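Local coordinates for S-M checkpoint control protein rad4 (Schizosaccharomyces pombe, PDB 4BMD) that is an essential component of DNA replication and of the checkpoint coupling S and M phases, represented here by its third and fourth BRCT domains, at residues G109-F117 / F139-N150; W75-Y83 / G119-A128. All coordinates share one frame; numbering follows the deposited sequence. Where two conformers were deposited one is given.

Contact 1: residues G109-F117 / F139-N150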
loop_
_atom_site.group_PDB
_atom_site.type_symbol
_atom_site.label_atom_id
_atom_site.label_comp_id
_atom_site.label_asym_id
_atom_site.label_seq_id
_atom_site.Cartn_x
_atom_site.Cartn_y
_atom_site.Cartn_z
ATOM N N GLY A 109 -7.177 -12.611 11.779
ATOM C CA GLY A 109 -8.504 -12.723 12.357
ATOM C C GLY A 109 -9.303 -11.438 12.274
ATOM O O GLY A 109 -10.512 -11.434 12.503
ATOM N N LEU A 110 -8.627 -10.342 11.946
ATOM C CA LEU A 110 -9.284 -9.044 11.862
ATOM C C LEU A 110 -10.056 -8.874 10.560
ATOM O O LEU A 110 -9.490 -8.955 9.471
ATOM C CB LEU A 110 -8.267 -7.909 12.010
ATOM C CG LEU A 110 -7.566 -7.773 13.363
ATOM C CD1 LEU A 110 -6.620 -6.583 13.351
ATOM C CD2 LEU A 110 -8.582 -7.643 14.488
ATOM N N SER A 111 -11.358 -8.641 10.686
ATOM C CA SER A 111 -12.201 -8.367 9.531
ATOM C C SER A 111 -12.344 -6.860 9.347
ATOM O O SER A 111 -12.849 -6.160 10.224
ATOM C CB SER A 111 -13.573 -9.023 9.694
ATOM O OG SER A 111 -14.193 -8.615 10.901
ATOM N N ILE A 112 -11.890 -6.361 8.201
ATOM C CA ILE A 112 -11.867 -4.921 7.959
ATOM C C ILE A 112 -12.659 -4.508 6.721
ATOM O O ILE A 112 -12.535 -5.118 5.659
ATOM C CB ILE A 112 -10.415 -4.408 7.809
ATOM C CG1 ILE A 112 -9.548 -4.898 8.971
ATOM C CG2 ILE A 112 -10.382 -2.888 7.720
ATOM C CD1 ILE A 112 -8.109 -4.428 8.903
ATOM N N HIS A 113 -13.474 -3.467 6.870
ATOM C CA HIS A 113 -14.162 -2.860 5.739
ATOM C C HIS A 113 -13.671 -1.430 5.542
ATOM O O HIS A 113 -13.527 -0.677 6.506
ATOM C CB HIS A 113 -15.679 -2.872 5.946
ATOM C CG HIS A 113 -16.437 -2.172 4.862
ATOM N ND1 HIS A 113 -16.462 -2.623 3.560
ATOM C CD2 HIS A 113 -17.183 -1.042 4.883
ATOM C CE1 HIS A 113 -17.197 -1.806 2.827
ATOM N NE2 HIS A 113 -17.646 -0.837 3.605
ATOM N N LEU A 114 -13.419 -1.060 4.290
ATOM C CA LEU A 114 -12.851 0.247 3.973
ATOM C C LEU A 114 -13.906 1.212 3.438
ATOM O O LEU A 114 -14.784 0.821 2.671
ATOM C CB LEU A 114 -11.729 0.095 2.943
ATOM C CG LEU A 114 -10.666 -0.960 3.251
ATOM C CD1 LEU A 114 -9.689 -1.104 2.090
ATOM C CD2 LEU A 114 -9.929 -0.615 4.532
ATOM N N THR A 115 -13.808 2.475 3.841
ATOM C CA THR A 115 -14.719 3.505 3.353
ATOM C C THR A 115 -13.994 4.834 3.134
ATOM O O THR A 115 -13.175 5.250 3.954
ATOM C CB THR A 115 -15.927 3.700 4.303
ATOM O OG1 THR A 115 -16.787 4.724 3.787
ATOM C CG2 THR A 115 -15.464 4.088 5.702
ATOM N N GLY A 116 -14.289 5.488 2.014
ATOM C CA GLY A 116 -13.677 6.766 1.696
ATOM C C GLY A 116 -12.494 6.656 0.750
ATOM O O GLY A 116 -11.912 7.667 0.358
ATOM N N PHE A 117 -12.136 5.428 0.385
ATOM C CA PHE A 117 -11.025 5.194 -0.531
ATOM C C PHE A 117 -11.535 4.916 -1.943
ATOM O O PHE A 117 -12.564 4.265 -2.123
ATOM C CB PHE A 117 -10.169 4.020 -0.049
ATOM C CG PHE A 117 -9.623 4.196 1.339
ATOM C CD1 PHE A 117 -8.438 4.882 1.550
ATOM C CD2 PHE A 117 -10.292 3.671 2.432
ATOM C CE1 PHE A 117 -7.932 5.044 2.827
ATOM C CE2 PHE A 117 -9.792 3.829 3.710
ATOM C CZ PHE A 117 -8.611 4.515 3.907
ATOM N N PHE A 139 -18.163 -5.401 1.801
ATOM C CA PHE A 139 -19.330 -4.730 2.359
ATOM C C PHE A 139 -19.272 -4.610 3.876
ATOM O O PHE A 139 -18.637 -5.418 4.555
ATOM C CB PHE A 139 -20.614 -5.454 1.945
ATOM C CG PHE A 139 -20.811 -5.531 0.459
ATOM C CD1 PHE A 139 -21.440 -4.502 -0.224
ATOM C CD2 PHE A 139 -20.367 -6.631 -0.256
ATOM C CE1 PHE A 139 -21.622 -4.569 -1.592
ATOM C CE2 PHE A 139 -20.545 -6.703 -1.624
ATOM C CZ PHE A 139 -21.174 -5.671 -2.294
ATOM N N LEU A 140 -19.942 -3.590 4.400
ATOM C CA LEU A 140 -20.060 -3.414 5.838
ATOM C C LEU A 140 -21.063 -4.408 6.410
ATOM O O LEU A 140 -22.188 -4.522 5.923
ATOM C CB LEU A 140 -20.496 -1.987 6.171
ATOM C CG LEU A 140 -20.775 -1.729 7.652
ATOM C CD1 LEU A 140 -19.498 -1.870 8.467
ATOM C CD2 LEU A 140 -21.408 -0.362 7.856
ATOM N N GLY A 141 -20.648 -5.128 7.444
ATOM C CA GLY A 141 -21.519 -6.074 8.112
ATOM C C GLY A 141 -21.508 -5.864 9.612
ATOM O O GLY A 141 -20.661 -5.142 10.138
ATOM N N VAL A 142 -22.452 -6.492 10.302
ATOM C CA VAL A 142 -22.531 -6.396 11.753
ATOM C C VAL A 142 -21.280 -6.986 12.406
ATOM O O VAL A 142 -20.802 -6.483 13.425
ATOM C CB VAL A 142 -23.793 -7.108 12.290
ATOM C CG1 VAL A 142 -23.831 -7.079 13.810
ATOM C CG2 VAL A 142 -25.045 -6.467 11.713
ATOM N N GLN A 143 -20.740 -8.037 11.798
ATOM C CA GLN A 143 -19.603 -8.750 12.374
ATOM C C GLN A 143 -18.251 -8.337 11.793
ATOM O O GLN A 143 -17.398 -9.187 11.535
ATOM C CB GLN A 143 -19.792 -10.262 12.229
ATOM C CG GLN A 143 -20.964 -10.817 13.019
ATOM C CD GLN A 143 -21.063 -12.327 12.925
ATOM O OE1 GLN A 143 -20.292 -12.966 12.210
ATOM N NE2 GLN A 143 -22.012 -12.904 13.651
ATOM N N ARG A 144 -18.054 -7.039 11.591
ATOM C CA ARG A 144 -16.755 -6.528 11.169
ATOM C C ARG A 144 -15.966 -6.068 12.389
ATOM O O ARG A 144 -16.524 -5.466 13.306
ATOM C CB ARG A 144 -16.916 -5.363 10.191
ATOM C CG ARG A 144 -17.735 -5.688 8.959
ATOM C CD ARG A 144 -17.016 -6.660 8.042
ATOM N NE ARG A 144 -17.834 -6.995 6.881
ATOM C CZ ARG A 144 -18.650 -8.041 6.822
ATOM N NH1 ARG A 144 -18.752 -8.862 7.858
ATOM N NH2 ARG A 144 -19.360 -8.269 5.726
ATOM N N SER A 145 -14.670 -6.355 12.398
ATOM C CA SER A 145 -13.809 -5.928 13.492
ATOM C C SER A 145 -13.577 -4.425 13.427
ATOM O O SER A 145 -13.622 -3.735 14.446
ATOM C CB SER A 145 -12.460 -6.650 13.431
ATOM O OG SER A 145 -12.628 -8.054 13.356
ATOM N N ILE A 146 -13.329 -3.924 12.221
ATOM C CA ILE A 146 -12.916 -2.539 12.027
ATOM C C ILE A 146 -13.561 -1.910 10.797
ATOM O O ILE A 146 -13.574 -2.506 9.720
ATOM C CB ILE A 146 -11.383 -2.444 11.846
ATOM C CG1 ILE A 146 -10.651 -2.867 13.120
ATOM C CG2 ILE A 146 -10.966 -1.036 11.440
ATOM C CD1 ILE A 146 -9.151 -2.983 12.942
ATOM N N LEU A 147 -14.099 -0.707 10.965
ATOM C CA LEU A 147 -14.450 0.133 9.828
ATOM C C LEU A 147 -13.346 1.164 9.652
ATOM O O LEU A 147 -13.241 2.107 10.436
ATOM C CB LEU A 147 -15.787 0.837 10.049
ATOM C CG LEU A 147 -16.166 1.828 8.942
ATOM C CD1 LEU A 147 -16.412 1.099 7.626
ATOM C CD2 LEU A 147 -17.373 2.666 9.332
ATOM N N LEU A 148 -12.513 0.975 8.633
ATOM C CA LEU A 148 -11.379 1.863 8.404
ATOM C C LEU A 148 -11.772 3.050 7.529
ATOM O O LEU A 148 -12.125 2.885 6.363
ATOM C CB LEU A 148 -10.211 1.097 7.781
ATOM C CG LEU A 148 -8.848 1.788 7.866
ATOM C CD1 LEU A 148 -8.428 1.960 9.319
ATOM C CD2 LEU A 148 -7.797 1.013 7.092
ATOM N N VAL A 149 -11.699 4.248 8.102
ATOM C CA VAL A 149 -12.183 5.453 7.438
ATOM C C VAL A 149 -11.057 6.313 6.867
ATOM O O VAL A 149 -10.071 6.596 7.550
ATOM C CB VAL A 149 -13.017 6.308 8.410
ATOM C CG1 VAL A 149 -13.567 7.540 7.705
ATOM C CG2 VAL A 149 -14.145 5.478 9.002
ATOM N N ASN A 150 -11.211 6.726 5.612
ATOM C CA ASN A 150 -10.259 7.632 4.980
ATOM C C ASN A 150 -10.518 9.070 5.404
ATOM O O ASN A 150 -11.406 9.733 4.870
ATOM C CB ASN A 150 -10.333 7.519 3.456
ATOM C CG ASN A 150 -9.278 8.360 2.755
ATOM O OD1 ASN A 150 -8.316 8.816 3.375
ATOM N ND2 ASN A 150 -9.453 8.564 1.456
#
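Ser111 and Ser145 start the pairing of two parallel strands, 111-115 and 146-149: Ser111 N donates to Ser145 OG at 3.0 Å, nearly straight (162°). From there the ladder is regular. Ser111 O accepts Ile146 N, His113 bonds through N to Ile146 O and through O to Leu148 N, and Thr115 likewise spans Leu148 O and Asn150 N. At the far end Asn150 ND2 donates to Gly116 O at 2.8 Å, again nearly straight (169°) but from above the carbonyl plane. Asn150 OD1 takes Asn152 N, while CB of Asn150 sits 3.5 Å from the centroid of the Phe117 ring, over the face.

With CG anti to the backbone N (chi1 176°), the His113 ring is sent against the Phe139-Leu140 peptide, Leu140 N standing 3.5 Å above the ring centre; ND1 pairs with His137 O and NE2 with Lys162 NZ. Thr115 OG1 hydrogen-bonds Thr159 OG1. Arg144 grips Phe139 O side-on through NE and NH2.

These are the two central strands of the BRCT 4 sheet, between 135-137 and 172-175. Leu114 faces helix 119-131 and Leu148 helix 177-185, whereas Leu147 and Thr115 face helix 157-168.

Contact 2: residues W75-Y83 / G119-A128; sequences WWIERCLYY and GEELSHLKKA
Trp75 of helix 74-82 lies flat against His124 of helix 119-131. The five-membered ring of Trp75 and the His124 imidazole stack face to face, centroids 4.1 Å apart and planes at 16°, and the side chains run past each other in opposite directions. Each CB consequently lies over the partner's ring.

Glu120 can be followed outward from its backbone. CB approaches CD1 of Tyr82, and CG of Glu120 sits over the centre of that ring, 3.6 Å from its centroid. CG lies between the backbone N and the carbonyl carbon, and a second bend at chi2 carries the carboxylate off the Tyr82 face toward Arg79 and Tyr83. Glu120 OE1 passes CG of Arg79 at 3.3 Å and accepts from water 2, which also receives Arg79 NH1. Glu120 OE2 is held twice. Arg79 NH1 makes a salt bridge to Glu120 OE2 at 2.8 Å, the guanidinium and carboxylate planes steeply inclined. Tyr83 OH donates to the anti lone pair of Glu120 OE2 at 2.7 Å. The two donors probably favour the ionised carboxylate.

The stacked imidazole is also fixed at its edge. His124 NE2 donates to Glu78 OE1 at 2.7 Å and 167°, with the acceptor in the ring plane; Glu78 OE1 is met on its anti side, tilted out of the carboxylate plane. Beyond the stack, CB of Lys127 reaches CZ2 of Trp75.

The axes of 75-82 and 119-128 run nearly antiparallel (164°) and approach to 10.8 Å, joining BRCT 3 to BRCT 4. His57 stacks on Trp75, and Phe87 makes a cation-pi contact with Arg79. Helix 74-82 packs through Ile77 on helix 25-36, and helix 119-131 rests through Leu122 and Leu125 on strand 111-115, with Leu125 also touching helix 177-185.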
loop_
_atom_site.group_PDB
_atom_site.type_symbol
_atom_site.label_atom_id
_atom_site.label_comp_id
_atom_site.label_asym_id
_atom_site.label_seq_id
_atom_site.Cartn_x
_atom_site.Cartn_y
_atom_site.Cartn_z
ATOM N N TRP A 75 4.223 -0.855 -6.947
ATOM C CA TRP A 75 3.028 -0.027 -6.822
ATOM C C TRP A 75 3.344 1.445 -7.075
ATOM O O TRP A 75 2.458 2.230 -7.413
ATOM C CB TRP A 75 2.373 -0.217 -5.451
ATOM C CG TRP A 75 1.696 -1.547 -5.298
ATOM C CD1 TRP A 75 1.469 -2.469 -6.279
ATOM C CD2 TRP A 75 1.159 -2.105 -4.092
ATOM N NE1 TRP A 75 0.824 -3.565 -5.760
ATOM C CE2 TRP A 75 0.622 -3.367 -4.419
ATOM C CE3 TRP A 75 1.081 -1.661 -2.768
ATOM C CZ2 TRP A 75 0.015 -4.189 -3.471
ATOM C CZ3 TRP A 75 0.479 -2.479 -1.829
ATOM C CH2 TRP A 75 -0.047 -3.728 -2.185
ATOM N N TRP A 76 4.612 1.810 -6.911
ATOM C CA TRP A 76 5.071 3.156 -7.231
ATOM C C TRP A 76 4.959 3.390 -8.734
ATOM O O TRP A 76 4.594 4.479 -9.179
ATOM C CB TRP A 76 6.518 3.347 -6.772
ATOM C CG TRP A 76 7.122 4.669 -7.151
ATOM C CD1 TRP A 76 7.148 5.806 -6.397
ATOM C CD2 TRP A 76 7.797 4.986 -8.376
ATOM N NE1 TRP A 76 7.793 6.810 -7.075
ATOM C CE2 TRP A 76 8.200 6.333 -8.294
ATOM C CE3 TRP A 76 8.096 4.261 -9.535
ATOM C CZ2 TRP A 76 8.887 6.971 -9.325
ATOM C CZ3 TRP A 76 8.777 4.896 -10.558
ATOM C CH2 TRP A 76 9.165 6.238 -10.446
ATOM N N ILE A 77 5.275 2.357 -9.508
ATOM C CA ILE A 77 5.159 2.417 -10.959
ATOM C C ILE A 77 3.699 2.565 -11.364
ATOM O O ILE A 77 3.361 3.386 -12.217
ATOM C CB ILE A 77 5.736 1.151 -11.620
ATOM C CG1 ILE A 77 7.192 0.945 -11.201
ATOM C CG2 ILE A 77 5.616 1.236 -13.134
ATOM C CD1 ILE A 77 7.804 -0.334 -11.732
ATOM N N GLU A 78 2.839 1.765 -10.740
ATOM C CA GLU A 78 1.409 1.794 -11.024
ATOM C C GLU A 78 0.799 3.149 -10.683
ATOM O O GLU A 78 -0.070 3.645 -11.402
ATOM C CB GLU A 78 0.690 0.684 -10.256
ATOM C CG GLU A 78 1.205 -0.713 -10.562
ATOM C CD GLU A 78 0.498 -1.785 -9.756
ATOM O OE1 GLU A 78 -0.478 -1.456 -9.050
ATOM O OE2 GLU A 78 0.922 -2.960 -9.827
ATOM N N ARG A 79 1.256 3.746 -9.587
ATOM C CA ARG A 79 0.783 5.066 -9.184
ATOM C C ARG A 79 1.220 6.128 -10.182
ATOM O O ARG A 79 0.468 7.056 -10.479
ATOM C CB ARG A 79 1.291 5.424 -7.785
ATOM C CG ARG A 79 0.521 4.764 -6.654
ATOM C CD ARG A 79 1.025 5.240 -5.303
ATOM N NE ARG A 79 1.059 6.698 -5.216
ATOM C CZ ARG A 79 0.041 7.446 -4.802
ATOM N NH1 ARG A 79 -1.098 6.875 -4.434
ATOM N NH2 ARG A 79 0.162 8.765 -4.754
ATOM N N CYS A 80 2.437 5.985 -10.695
ATOM C CA CYS A 80 2.973 6.928 -11.670
ATOM C C CYS A 80 2.172 6.919 -12.967
ATOM O O CYS A 80 2.003 7.956 -13.605
ATOM C CB CYS A 80 4.448 6.630 -11.957
ATOM S SG CYS A 80 5.587 7.162 -10.657
ATOM N N LEU A 81 1.679 5.747 -13.349
ATOM C CA LEU A 81 0.898 5.610 -14.573
ATOM C C LEU A 81 -0.545 6.059 -14.369
ATOM O O LEU A 81 -1.173 6.593 -15.283
ATOM C CB LEU A 81 0.926 4.161 -15.062
ATOM C CG LEU A 81 2.301 3.549 -15.329
ATOM C CD1 LEU A 81 2.152 2.116 -15.806
ATOM C CD2 LEU A 81 3.078 4.377 -16.342
ATOM N N TYR A 82 -1.064 5.837 -13.165
ATOM C CA TYR A 82 -2.448 6.171 -12.843
ATOM C C TYR A 82 -2.686 7.675 -12.901
ATOM O O TYR A 82 -3.707 8.131 -13.417
ATOM C CB TYR A 82 -2.815 5.632 -11.458
ATOM C CG TYR A 82 -4.291 5.709 -11.130
ATOM C CD1 TYR A 82 -5.145 4.657 -11.437
ATOM C CD2 TYR A 82 -4.829 6.828 -10.506
ATOM C CE1 TYR A 82 -6.494 4.719 -11.137
ATOM C CE2 TYR A 82 -6.176 6.899 -10.201
ATOM C CZ TYR A 82 -7.004 5.842 -10.519
ATOM O OH TYR A 82 -8.346 5.908 -10.219
ATOM N N TYR A 83 -1.740 8.444 -12.372
ATOM C CA TYR A 83 -1.863 9.898 -12.346
ATOM C C TYR A 83 -0.982 10.555 -13.406
ATOM O O TYR A 83 -0.921 11.782 -13.501
ATOM C CB TYR A 83 -1.525 10.440 -10.957
ATOM C CG TYR A 83 -2.395 9.873 -9.857
ATOM C CD1 TYR A 83 -3.630 10.435 -9.562
ATOM C CD2 TYR A 83 -1.982 8.773 -9.116
ATOM C CE1 TYR A 83 -4.429 9.920 -8.558
ATOM C CE2 TYR A 83 -2.773 8.251 -8.111
ATOM C CZ TYR A 83 -3.995 8.828 -7.837
ATOM O OH TYR A 83 -4.785 8.310 -6.836
ATOM N N GLY A 119 -10.329 4.250 -6.373
ATOM C CA GLY A 119 -9.347 3.998 -7.413
ATOM C C GLY A 119 -8.187 3.101 -7.027
ATOM O O GLY A 119 -8.375 2.035 -6.442
ATOM N N GLU A 120 -6.980 3.545 -7.364
ATOM C CA GLU A 120 -5.774 2.757 -7.142
ATOM C C GLU A 120 -5.416 2.638 -5.664
ATOM O O GLU A 120 -4.852 1.630 -5.237
ATOM C CB GLU A 120 -4.597 3.341 -7.932
ATOM C CG GLU A 120 -4.305 4.813 -7.653
ATOM C CD GLU A 120 -3.412 5.023 -6.443
ATOM O OE1 GLU A 120 -2.677 4.083 -6.071
ATOM O OE2 GLU A 120 -3.442 6.131 -5.865
ATOM N N GLU A 121 -5.741 3.669 -4.889
ATOM C CA GLU A 121 -5.421 3.668 -3.468
ATOM C C GLU A 121 -6.216 2.589 -2.745
ATOM O O GLU A 121 -5.682 1.882 -1.891
ATOM C CB GLU A 121 -5.691 5.036 -2.838
ATOM C CG GLU A 121 -5.177 5.155 -1.409
ATOM C CD GLU A 121 -5.479 6.501 -0.783
ATOM O OE1 GLU A 121 -6.410 7.186 -1.258
ATOM O OE2 GLU A 121 -4.782 6.874 0.185
ATOM N N LEU A 122 -7.491 2.463 -3.103
ATOM C CA LEU A 122 -8.353 1.432 -2.534
ATOM C C LEU A 122 -7.844 0.041 -2.886
ATOM O O LEU A 122 -7.785 -0.842 -2.031
ATOM C CB LEU A 122 -9.788 1.599 -3.036
ATOM C CG LEU A 122 -10.758 0.464 -2.695
ATOM C CD1 LEU A 122 -10.893 0.294 -1.189
ATOM C CD2 LEU A 122 -12.114 0.714 -3.333
ATOM N N SER A 123 -7.477 -0.142 -4.151
ATOM C CA SER A 123 -6.990 -1.427 -4.637
ATOM C C SER A 123 -5.704 -1.848 -3.933
ATOM O O SER A 123 -5.569 -2.992 -3.503
ATOM C CB SER A 123 -6.768 -1.374 -6.149
ATOM O OG SER A 123 -6.328 -2.628 -6.642
ATOM N N HIS A 124 -4.763 -0.915 -3.815
ATOM C CA HIS A 124 -3.496 -1.183 -3.146
ATOM C C HIS A 124 -3.687 -1.424 -1.653
ATOM O O HIS A 124 -2.990 -2.243 -1.052
ATOM C CB HIS A 124 -2.517 -0.029 -3.368
ATOM C CG HIS A 124 -2.022 0.083 -4.777
ATOM N ND1 HIS A 124 -1.604 1.275 -5.326
ATOM C CD2 HIS A 124 -1.874 -0.851 -5.745
ATOM C CE1 HIS A 124 -1.223 1.072 -6.576
ATOM N NE2 HIS A 124 -1.377 -0.211 -6.855
ATOM N N LEU A 125 -4.638 -0.709 -1.056
ATOM C CA LEU A 125 -4.906 -0.840 0.371
ATOM C C LEU A 125 -5.474 -2.213 0.712
ATOM O O LEU A 125 -5.118 -2.801 1.734
ATOM C CB LEU A 125 -5.854 0.260 0.846
ATOM C CG LEU A 125 -6.004 0.384 2.361
ATOM C CD1 LEU A 125 -4.638 0.536 3.008
ATOM C CD2 LEU A 125 -6.896 1.560 2.714
ATOM N N LYS A 126 -6.357 -2.719 -0.143
ATOM C CA LYS A 126 -6.917 -4.054 0.036
ATOM C C LYS A 126 -5.817 -5.106 0.008
ATOM O O LYS A 126 -5.753 -5.976 0.877
ATOM C CB LYS A 126 -7.945 -4.365 -1.055
ATOM C CG LYS A 126 -9.232 -3.566 -0.961
ATOM C CD LYS A 126 -10.210 -3.989 -2.048
ATOM C CE LYS A 126 -11.524 -3.234 -1.938
ATOM N NZ LYS A 126 -12.483 -3.622 -3.010
ATOM N N LYS A 127 -4.950 -5.015 -0.995
ATOM C CA LYS A 127 -3.858 -5.968 -1.160
ATOM C C LYS A 127 -2.869 -5.871 -0.006
ATOM O O LYS A 127 -2.349 -6.884 0.463
ATOM C CB LYS A 127 -3.147 -5.735 -2.493
ATOM C CG LYS A 127 -4.044 -5.930 -3.705
ATOM C CD LYS A 127 -3.335 -5.562 -4.999
ATOM C CE LYS A 127 -4.234 -5.813 -6.201
ATOM N NZ LYS A 127 -3.601 -5.376 -7.475
ATOM N N ALA A 128 -2.617 -4.648 0.447
ATOM C CA ALA A 128 -1.712 -4.419 1.566
ATOM C C ALA A 128 -2.242 -5.083 2.832
ATOM O O ALA A 128 -1.519 -5.812 3.507
ATOM C CB ALA A 128 -1.510 -2.931 1.791
HETATM O O HOH W 1 -0.464 -6.380 -7.084
HETATM O O HOH W 2 -1.826 3.874 -3.427
HETATM O O HOH W 3 -6.779 6.615 -6.353
#

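How the contacts relate
Contact 1 lies inside BRCT 4, whereas contact 2 joins BRCT 3 to BRCT 4. Their centres are 19 Å apart, yet strand 111-115 is followed by helix 119-131, and the strand and the loop after it pack on that helix: Leu114 CD1 from the strand reaches Leu122 CD1 at 3.8 Å, and Phe117 CZ from the loop reaches Leu125 CD2 at 3.6 Å. Helix 119-131 thus turns one flank to its own sheet and another to the preceding domain. Contact 1 is mainly a backbone ladder with a buried strand centre and a partly exposed loop. Contact 2, also partly buried, relies on side chains: a buried aromatic stack, charged groups and bridging water, with tyrosines at its exposed end.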